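Local coordinates for tRNA (uracil(54)-C(5))-methyltransferase (Pyrococcus abyssi, PDB 2JJQ), which catalyses the S-adenosyl-L-methionine-dependent formation of 5-methyluridine at position 54 of tRNA, at residues F354-V359 and P379-Y384; K284-V289 and G305-K310. All blocks are in the same frame, centred on the assembly; numbering follows the deposited sequence.

Contact 1 of 2, residues F354-V359 and P379-Y384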
ATOM      1  N   PHE A 354      13.226 -25.833   5.673  1.00 17.16           N
ATOM      2  CA  PHE A 354      13.749 -24.512   5.262  1.00 17.33           C
ATOM      3  C   PHE A 354      14.740 -24.009   6.292  1.00 16.76           C
ATOM      4  O   PHE A 354      14.602 -24.329   7.468  1.00 18.87           O
ATOM      5  CB  PHE A 354      12.587 -23.529   5.129  1.00 15.79           C
ATOM      6  CG  PHE A 354      11.676 -23.888   4.042  1.00 15.60           C
ATOM      7  CD1 PHE A 354      12.051 -23.634   2.708  1.00 13.75           C
ATOM      8  CD2 PHE A 354      10.457 -24.502   4.298  1.00 12.97           C
ATOM      9  CE1 PHE A 354      11.241 -23.957   1.643  1.00 16.48           C
ATOM     10  CE2 PHE A 354       9.646 -24.856   3.210  1.00 15.82           C
ATOM     11  CZ  PHE A 354      10.009 -24.586   1.903  1.00 16.35           C
ATOM     12  N   ASP A 355      15.718 -23.204   5.858  1.00 15.35           N
ATOM     13  CA  ASP A 355      16.593 -22.487   6.797  1.00 14.57           C
ATOM     14  C   ASP A 355      15.970 -21.180   7.325  1.00 14.79           C
ATOM     15  O   ASP A 355      16.189 -20.800   8.475  1.00 14.39           O
ATOM     16  CB  ASP A 355      17.888 -22.113   6.077  1.00 15.92           C
ATOM     17  CG  ASP A 355      18.633 -23.338   5.589  1.00 18.70           C
ATOM     18  OD1 ASP A 355      18.754 -24.283   6.397  1.00 17.00           O
ATOM     19  OD2 ASP A 355      19.090 -23.361   4.432  1.00 18.00           O
ATOM     20  N   THR A 356      15.190 -20.505   6.469  1.00 13.36           N
ATOM     21  CA  THR A 356      14.485 -19.308   6.877  1.00 12.88           C
ATOM     22  C   THR A 356      13.094 -19.344   6.335  1.00 12.20           C
ATOM     23  O   THR A 356      12.902 -19.767   5.209  1.00 13.18           O
ATOM     24  CB  THR A 356      15.196 -18.024   6.341  1.00 13.46           C
ATOM     25  OG1 THR A 356      16.430 -17.876   7.007  1.00 14.82           O
ATOM     26  CG2 THR A 356      14.379 -16.764   6.667  1.00 12.73           C
ATOM     27  N   VAL A 357      12.101 -18.915   7.126  1.00 12.17           N
ATOM     28  CA  VAL A 357      10.762 -18.795   6.592  1.00 11.35           C
ATOM     29  C   VAL A 357      10.384 -17.303   6.676  1.00 11.44           C
ATOM     30  O   VAL A 357      10.425 -16.704   7.750  1.00 13.25           O
ATOM     31  CB  VAL A 357       9.717 -19.651   7.402  1.00 11.37           C
ATOM     32  CG1 VAL A 357       8.303 -19.306   6.958  1.00 12.98           C
ATOM     33  CG2 VAL A 357       9.952 -21.157   7.205  1.00 11.83           C
ATOM     34  N   ILE A 358       9.954 -16.723   5.562  1.00 11.31           N
ATOM     35  CA  ILE A 358       9.474 -15.321   5.556  1.00 10.74           C
ATOM     36  C   ILE A 358       7.983 -15.366   5.566  1.00 11.43           C
ATOM     37  O   ILE A 358       7.389 -16.120   4.783  1.00 11.33           O
ATOM     38  CB  ILE A 358       9.876 -14.627   4.264  1.00 12.67           C
ATOM     39  CG1 ILE A 358      11.401 -14.709   4.124  1.00  9.78           C
ATOM     40  CG2 ILE A 358       9.405 -13.146   4.262  1.00 11.63           C
ATOM     41  CD1 ILE A 358      11.839 -14.290   2.723  1.00 12.83           C
ATOM     42  N   VAL A 359       7.365 -14.587   6.444  1.00 11.41           N
ATOM     43  CA  VAL A 359       5.893 -14.488   6.406  1.00 12.70           C
ATOM     44  C   VAL A 359       5.459 -13.043   6.273  1.00 13.19           C
ATOM     45  O   VAL A 359       5.967 -12.196   6.979  1.00 12.83           O
ATOM     46  CB  VAL A 359       5.236 -15.126   7.655  1.00 13.17           C
ATOM     47  CG1 VAL A 359       5.464 -16.667   7.651  1.00 15.46           C
ATOM     48  CG2 VAL A 359       5.709 -14.510   8.943  1.00 12.02           C
ATOM     49  N   PRO A 379      12.196 -23.659  12.029  1.00 18.07           N
ATOM     50  CA  PRO A 379      13.227 -23.127  11.144  1.00 17.70           C
ATOM     51  C   PRO A 379      14.106 -22.179  11.929  1.00 16.17           C
ATOM     52  O   PRO A 379      13.611 -21.537  12.854  1.00 15.92           O
ATOM     53  CB  PRO A 379      12.424 -22.358  10.077  1.00 16.51           C
ATOM     54  CG  PRO A 379      11.060 -22.062  10.707  1.00 17.52           C
ATOM     55  CD  PRO A 379      10.819 -23.227  11.658  1.00 18.07           C
ATOM     56  N   GLY A 380      15.396 -22.126  11.590  1.00 15.97           N
ATOM     57  CA  GLY A 380      16.375 -21.360  12.320  1.00 17.25           C
ATOM     58  C   GLY A 380      16.011 -19.873  12.425  1.00 16.96           C
ATOM     59  O   GLY A 380      16.248 -19.244  13.458  1.00 15.56           O
ATOM     60  N   VAL A 381      15.401 -19.346  11.347  1.00 15.47           N
ATOM     61  CA  VAL A 381      15.063 -17.936  11.298  1.00 14.65           C
ATOM     62  C   VAL A 381      13.646 -17.765  10.734  1.00 13.84           C
ATOM     63  O   VAL A 381      13.270 -18.403   9.748  1.00 13.64           O
ATOM     64  CB  VAL A 381      16.059 -17.105  10.453  1.00 15.24           C
ATOM     65  CG1 VAL A 381      15.550 -15.620  10.352  1.00 16.08           C
ATOM     66  CG2 VAL A 381      17.454 -17.126  11.087  1.00 18.56           C
ATOM     67  N   ILE A 382      12.859 -16.932  11.390  1.00 12.94           N
ATOM     68  CA  ILE A 382      11.632 -16.444  10.774  1.00 13.15           C
ATOM     69  C   ILE A 382      11.777 -14.956  10.506  1.00 13.08           C
ATOM     70  O   ILE A 382      12.172 -14.189  11.400  1.00 13.54           O
ATOM     71  CB  ILE A 382      10.361 -16.704  11.660  1.00 13.43           C
ATOM     72  CG1 ILE A 382      10.137 -18.205  11.796  1.00 12.57           C
ATOM     73  CG2 ILE A 382       9.176 -16.009  11.016  1.00 11.57           C
ATOM     74  CD1 ILE A 382       9.080 -18.582  12.908  1.00 14.71           C
ATOM     75  N   VAL A 383      11.429 -14.512   9.296  1.00 12.43           N
ATOM     76  CA  VAL A 383      11.377 -13.053   9.031  1.00 12.90           C
ATOM     77  C   VAL A 383       9.908 -12.671   8.854  1.00 12.88           C
ATOM     78  O   VAL A 383       9.260 -13.170   7.971  1.00 13.78           O
ATOM     79  CB  VAL A 383      12.213 -12.632   7.730  1.00 12.95           C
ATOM     80  CG1 VAL A 383      12.028 -11.130   7.459  1.00 13.80           C
ATOM     81  CG2 VAL A 383      13.686 -12.989   7.888  1.00 13.52           C
ATOM     82  N   TYR A 384       9.387 -11.806   9.716  1.00 13.48           N
ATOM     83  CA  TYR A 384       7.977 -11.491   9.738  1.00 13.86           C
ATOM     84  C   TYR A 384       7.860 -10.034   9.270  1.00 14.34           C
ATOM     85  O   TYR A 384       8.457  -9.141   9.873  1.00 14.59           O
ATOM     86  CB  TYR A 384       7.446 -11.678  11.162  1.00 13.33           C
ATOM     87  CG  TYR A 384       5.916 -11.633  11.351  1.00 14.77           C
ATOM     88  CD1 TYR A 384       5.282 -12.494  12.269  1.00 14.28           C
ATOM     89  CD2 TYR A 384       5.117 -10.774  10.604  1.00 15.69           C
ATOM     90  CE1 TYR A 384       3.876 -12.456  12.501  1.00 15.69           C
ATOM     91  CE2 TYR A 384       3.707 -10.710  10.841  1.00 17.61           C
ATOM     92  CZ  TYR A 384       3.107 -11.583  11.768  1.00 16.62           C
ATOM     93  OH  TYR A 384       1.734 -11.509  11.961  1.00 14.80           O
TER
HETATM   94  O   HOH W   1      16.106 -24.311   9.830  1.00 23.17           O
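Strand 356-359 and the first part of strand 381-386 pair in parallel from T356 beside V381 to V359 beside Y384, within a beta-alpha-beta unit of the class I methyltransferase sheet whose crossover is helix 368-377. Backbone bonds carry the pairing: V357 N gives to V381 O (2.9 Å), V357 O takes V383 N, and V359 N gives to V383 O (2.8 Å, 162° at the hydrogen). At the N-terminal ends the pairing is weaker: V381 N reaches D355 O in a weak bond, and one water bridges F354 O and G380 N.

Side chains pack on both faces, and beta-branched residues suit the extended backbone. T356 and V381 lie side by side, with T356 OG1 3.6 Å from V381 CB; that hydroxyl is satisfied by E290 O. On the other face the V357 side chain lies obliquely across P379, its CG2 3.8 Å from P379 CG, and L374 of the crossover helix packs over both. The strand runs into D360, which binds S-adenosyl-L-methionine, and V359 lies beside Y298, which does too. A chi1 of -67° sets V359 CG2 between its own N and carbonyl carbon, over one face of the Y384 ring in a CH-pi contact, 4.1 Å from the centroid.

Contact 2 of 2, residues K284-V289 and G305-K310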
ATOM      1  N   LYS A 284      16.397  -5.240   2.985  1.00 12.98           N
ATOM      2  CA  LYS A 284      16.401  -5.566   4.427  1.00 15.08           C
ATOM      3  C   LYS A 284      16.075  -7.015   4.623  1.00 14.85           C
ATOM      4  O   LYS A 284      16.733  -7.663   5.415  1.00 14.52           O
ATOM      5  CB  LYS A 284      15.402  -4.727   5.242  1.00 16.25           C
ATOM      6  CG  LYS A 284      15.501  -4.976   6.779  1.00 15.50           C
ATOM      7  CD  LYS A 284      16.806  -4.203   7.259  1.00 19.30           C
ATOM      8  CE  LYS A 284      17.204  -4.395   8.663  1.00 28.31           C
ATOM      9  NZ  LYS A 284      18.570  -3.725   8.802  1.00 27.34           N
ATOM     10  N   VAL A 285      15.029  -7.507   3.946  1.00 13.50           N
ATOM     11  CA  VAL A 285      14.708  -8.933   4.006  1.00 14.66           C
ATOM     12  C   VAL A 285      15.895  -9.790   3.595  1.00 14.94           C
ATOM     13  O   VAL A 285      16.215 -10.771   4.299  1.00 15.55           O
ATOM     14  CB  VAL A 285      13.445  -9.284   3.213  1.00 14.64           C
ATOM     15  CG1 VAL A 285      13.233 -10.832   3.145  1.00 13.58           C
ATOM     16  CG2 VAL A 285      12.204  -8.526   3.871  1.00 12.74           C
ATOM     17  N   SER A 286      16.582  -9.408   2.519  1.00 14.51           N
ATOM     18  CA  SER A 286      17.699 -10.237   2.034  1.00 16.46           C
ATOM     19  C   SER A 286      18.820 -10.251   3.059  1.00 17.22           C
ATOM     20  O   SER A 286      19.628 -11.185   3.071  1.00 18.14           O
ATOM     21  CB  SER A 286      18.260  -9.776   0.676  1.00 16.62           C
ATOM     22  OG  SER A 286      18.932  -8.555   0.805  1.00 23.10           O
ATOM     23  N   GLU A 287      18.908  -9.199   3.862  1.00 16.42           N
ATOM     24  CA  GLU A 287      19.971  -9.087   4.864  1.00 17.51           C
ATOM     25  C   GLU A 287      19.706  -9.939   6.120  1.00 17.42           C
ATOM     26  O   GLU A 287      20.648 -10.413   6.787  1.00 17.76           O
ATOM     27  CB  GLU A 287      20.169  -7.621   5.239  1.00 20.22           C
ATOM     28  CG  GLU A 287      20.875  -6.927   4.099  1.00 26.25           C
ATOM     29  CD  GLU A 287      20.846  -5.416   4.164  1.00 34.94           C
ATOM     30  OE1 GLU A 287      20.319  -4.834   5.153  1.00 38.95           O
ATOM     31  OE2 GLU A 287      21.352  -4.816   3.181  1.00 39.21           O
ATOM     32  N   LEU A 288      18.435 -10.124   6.433  1.00 14.70           N
ATOM     33  CA  LEU A 288      18.012 -10.799   7.658  1.00 14.50           C
ATOM     34  C   LEU A 288      17.912 -12.304   7.521  1.00 15.73           C
ATOM     35  O   LEU A 288      18.058 -13.020   8.518  1.00 16.30           O
ATOM     36  CB  LEU A 288      16.649 -10.263   8.096  1.00 14.74           C
ATOM     37  CG  LEU A 288      16.711  -8.789   8.564  1.00 14.76           C
ATOM     38  CD1 LEU A 288      15.302  -8.350   8.988  1.00 14.12           C
ATOM     39  CD2 LEU A 288      17.705  -8.503   9.677  1.00 14.47           C
ATOM     40  N   VAL A 289      17.597 -12.801   6.326  1.00 14.94           N
ATOM     41  CA  VAL A 289      17.456 -14.262   6.188  1.00 14.81           C
ATOM     42  C   VAL A 289      18.822 -14.952   6.441  1.00 14.39           C
ATOM     43  O   VAL A 289      19.866 -14.332   6.316  1.00 15.69           O
ATOM     44  CB  VAL A 289      16.889 -14.675   4.821  1.00 13.80           C
ATOM     45  CG1 VAL A 289      15.548 -13.909   4.532  1.00 12.27           C
ATOM     46  CG2 VAL A 289      17.867 -14.310   3.672  1.00 15.02           C
ATOM     47  N   GLY A 305      10.707 -13.191  -2.643  1.00 11.70           N
ATOM     48  CA  GLY A 305      11.234 -14.459  -3.158  1.00 12.70           C
ATOM     49  C   GLY A 305      12.049 -14.284  -4.421  1.00 11.46           C
ATOM     50  O   GLY A 305      13.117 -14.887  -4.553  1.00 13.39           O
ATOM     51  N   ILE A 306      11.613 -13.386  -5.302  1.00 13.49           N
ATOM     52  CA  ILE A 306      12.300 -13.234  -6.565  1.00 13.08           C
ATOM     53  C   ILE A 306      13.626 -12.512  -6.321  1.00 12.50           C
ATOM     54  O   ILE A 306      14.640 -12.852  -6.933  1.00 11.97           O
ATOM     55  CB  ILE A 306      11.452 -12.515  -7.563  1.00 14.91           C
ATOM     56  CG1 ILE A 306      10.244 -13.415  -7.935  1.00 17.90           C
ATOM     57  CG2 ILE A 306      12.262 -12.185  -8.858  1.00 14.49           C
ATOM     58  CD1 ILE A 306       9.134 -12.637  -8.565  1.00 24.75           C
ATOM     59  N   TYR A 307      13.581 -11.507  -5.459  1.00 10.78           N
ATOM     60  CA  TYR A 307      14.781 -10.698  -5.147  1.00 10.45           C
ATOM     61  C   TYR A 307      15.807 -11.652  -4.516  1.00 10.64           C
ATOM     62  O   TYR A 307      17.004 -11.649  -4.835  1.00 11.22           O
ATOM     63  CB  TYR A 307      14.453  -9.580  -4.188  1.00 10.95           C
ATOM     64  CG  TYR A 307      15.592  -8.616  -3.998  1.00 11.73           C
ATOM     65  CD1 TYR A 307      15.706  -7.483  -4.839  1.00 12.18           C
ATOM     66  CD2 TYR A 307      16.565  -8.824  -2.996  1.00 11.81           C
ATOM     67  CE1 TYR A 307      16.763  -6.553  -4.675  1.00 14.61           C
ATOM     68  CE2 TYR A 307      17.607  -7.909  -2.856  1.00 14.33           C
ATOM     69  CZ  TYR A 307      17.718  -6.815  -3.689  1.00 14.74           C
ATOM     70  OH  TYR A 307      18.790  -5.928  -3.522  1.00 16.43           O
ATOM     71  N   LEU A 308      15.351 -12.488  -3.613  1.00 11.00           N
ATOM     72  CA  LEU A 308      16.226 -13.403  -2.975  1.00 11.60           C
ATOM     73  C   LEU A 308      16.805 -14.434  -3.954  1.00 12.76           C
ATOM     74  O   LEU A 308      17.980 -14.810  -3.835  1.00 13.08           O
ATOM     75  CB  LEU A 308      15.554 -14.115  -1.808  1.00 11.46           C
ATOM     76  CG  LEU A 308      15.369 -13.231  -0.564  1.00 13.75           C
ATOM     77  CD1 LEU A 308      14.825 -14.095   0.544  1.00 19.13           C
ATOM     78  CD2 LEU A 308      16.642 -12.621  -0.099  1.00 19.09           C
ATOM     79  N   ALA A 309      15.978 -14.936  -4.864  1.00 12.00           N
ATOM     80  CA  ALA A 309      16.453 -15.855  -5.907  1.00 11.68           C
ATOM     81  C   ALA A 309      17.560 -15.148  -6.731  1.00 11.21           C
ATOM     82  O   ALA A 309      18.587 -15.747  -7.079  1.00 13.46           O
ATOM     83  CB  ALA A 309      15.275 -16.261  -6.825  1.00 10.37           C
ATOM     84  N   LYS A 310      17.365 -13.890  -7.057  1.00 11.68           N
ATOM     85  CA  LYS A 310      18.407 -13.108  -7.781  1.00 12.03           C
ATOM     86  C   LYS A 310      19.733 -13.032  -6.985  1.00 15.04           C
ATOM     87  O   LYS A 310      20.848 -13.075  -7.590  1.00 14.98           O
ATOM     88  CB  LYS A 310      17.933 -11.681  -8.109  1.00 11.87           C
ATOM     89  CG  LYS A 310      18.884 -10.980  -9.090  1.00 13.77           C
ATOM     90  CD  LYS A 310      18.592 -11.333 -10.554  1.00 15.04           C
ATOM     91  CE  LYS A 310      19.504 -10.469 -11.479  1.00 17.47           C
ATOM     92  NZ  LYS A 310      19.263 -10.935 -12.858  1.00 21.49           N
TER
HETATM   93  O   HOH W   2      20.764  -6.900  -1.051  1.00 46.90           O
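Helices 275-288 and 303-310 lie beside each other on one face of the central sheet of the class I methyltransferase domain, and they meet where S286 and L308 come together. The axes of the two helical segments approach to 10.0 Å and cross at -59°; only a few side chains meet, burying 170 Å² in all.

L308 does most of the work. Its chi1 of -74° places CG anti to the carbonyl carbon, and the end of the side chain comes nearer to the first helix. There it forks. CD2 is wedged against both CA and CB of S286, 3.4 Å from CB, closer than usual for two carbons; a short side chain suits this spot. CD1 meets V289 CG1 at 4.1 Å, the two side chains tip to tip, and has a looser neighbour in V285 CG1. Branched apolar residues suit the side turned to the sheet, where V285, L308 and, just past the helix end, V289 also touch I358.

The polar side of the junction belongs to S286 and Y307. S286 OG sits at the edge of the tyrosine ring, near its plane, 3.9 Å from Y307 CE2. A water donates to S286 OG at 3.1 Å and, weakly, to Y307 OH, joining the helices indirectly. Each hydroxyl also has a partner within the protein: S286 OG bonds R283 O of its own helix, and Y307 OH bonds D259.

Helix 303-310, which carries G305 of a GxGxxG-like pattern, follows strand 293-297, consistent with the strand-turn-helix of Rossmann-like methyltransferases, whose helices pack in this way against a central sheet.

Overall arrangement
Both contacts are largely buried and belong to the catalytic domain, but they hold different layers of it. Contact 1 joins two neighbouring strands within the sheet, and its strength is regular backbone hydrogen bonding; contact 2 joins two helices covering that sheet, has no direct hydrogen bond between its segments, and relies on L308 against V285, S286 and V289, plus a bridging water at its polar side. The layers meet directly: I358 CD1 packs on L308 CD1 at 3.7 Å and on V285, while T356 and V383 touch V289. Thus the sheet face bearing T356, I358 and V383 is the floor for contact 2, whereas the V357 and I382 face meets the crossover helix.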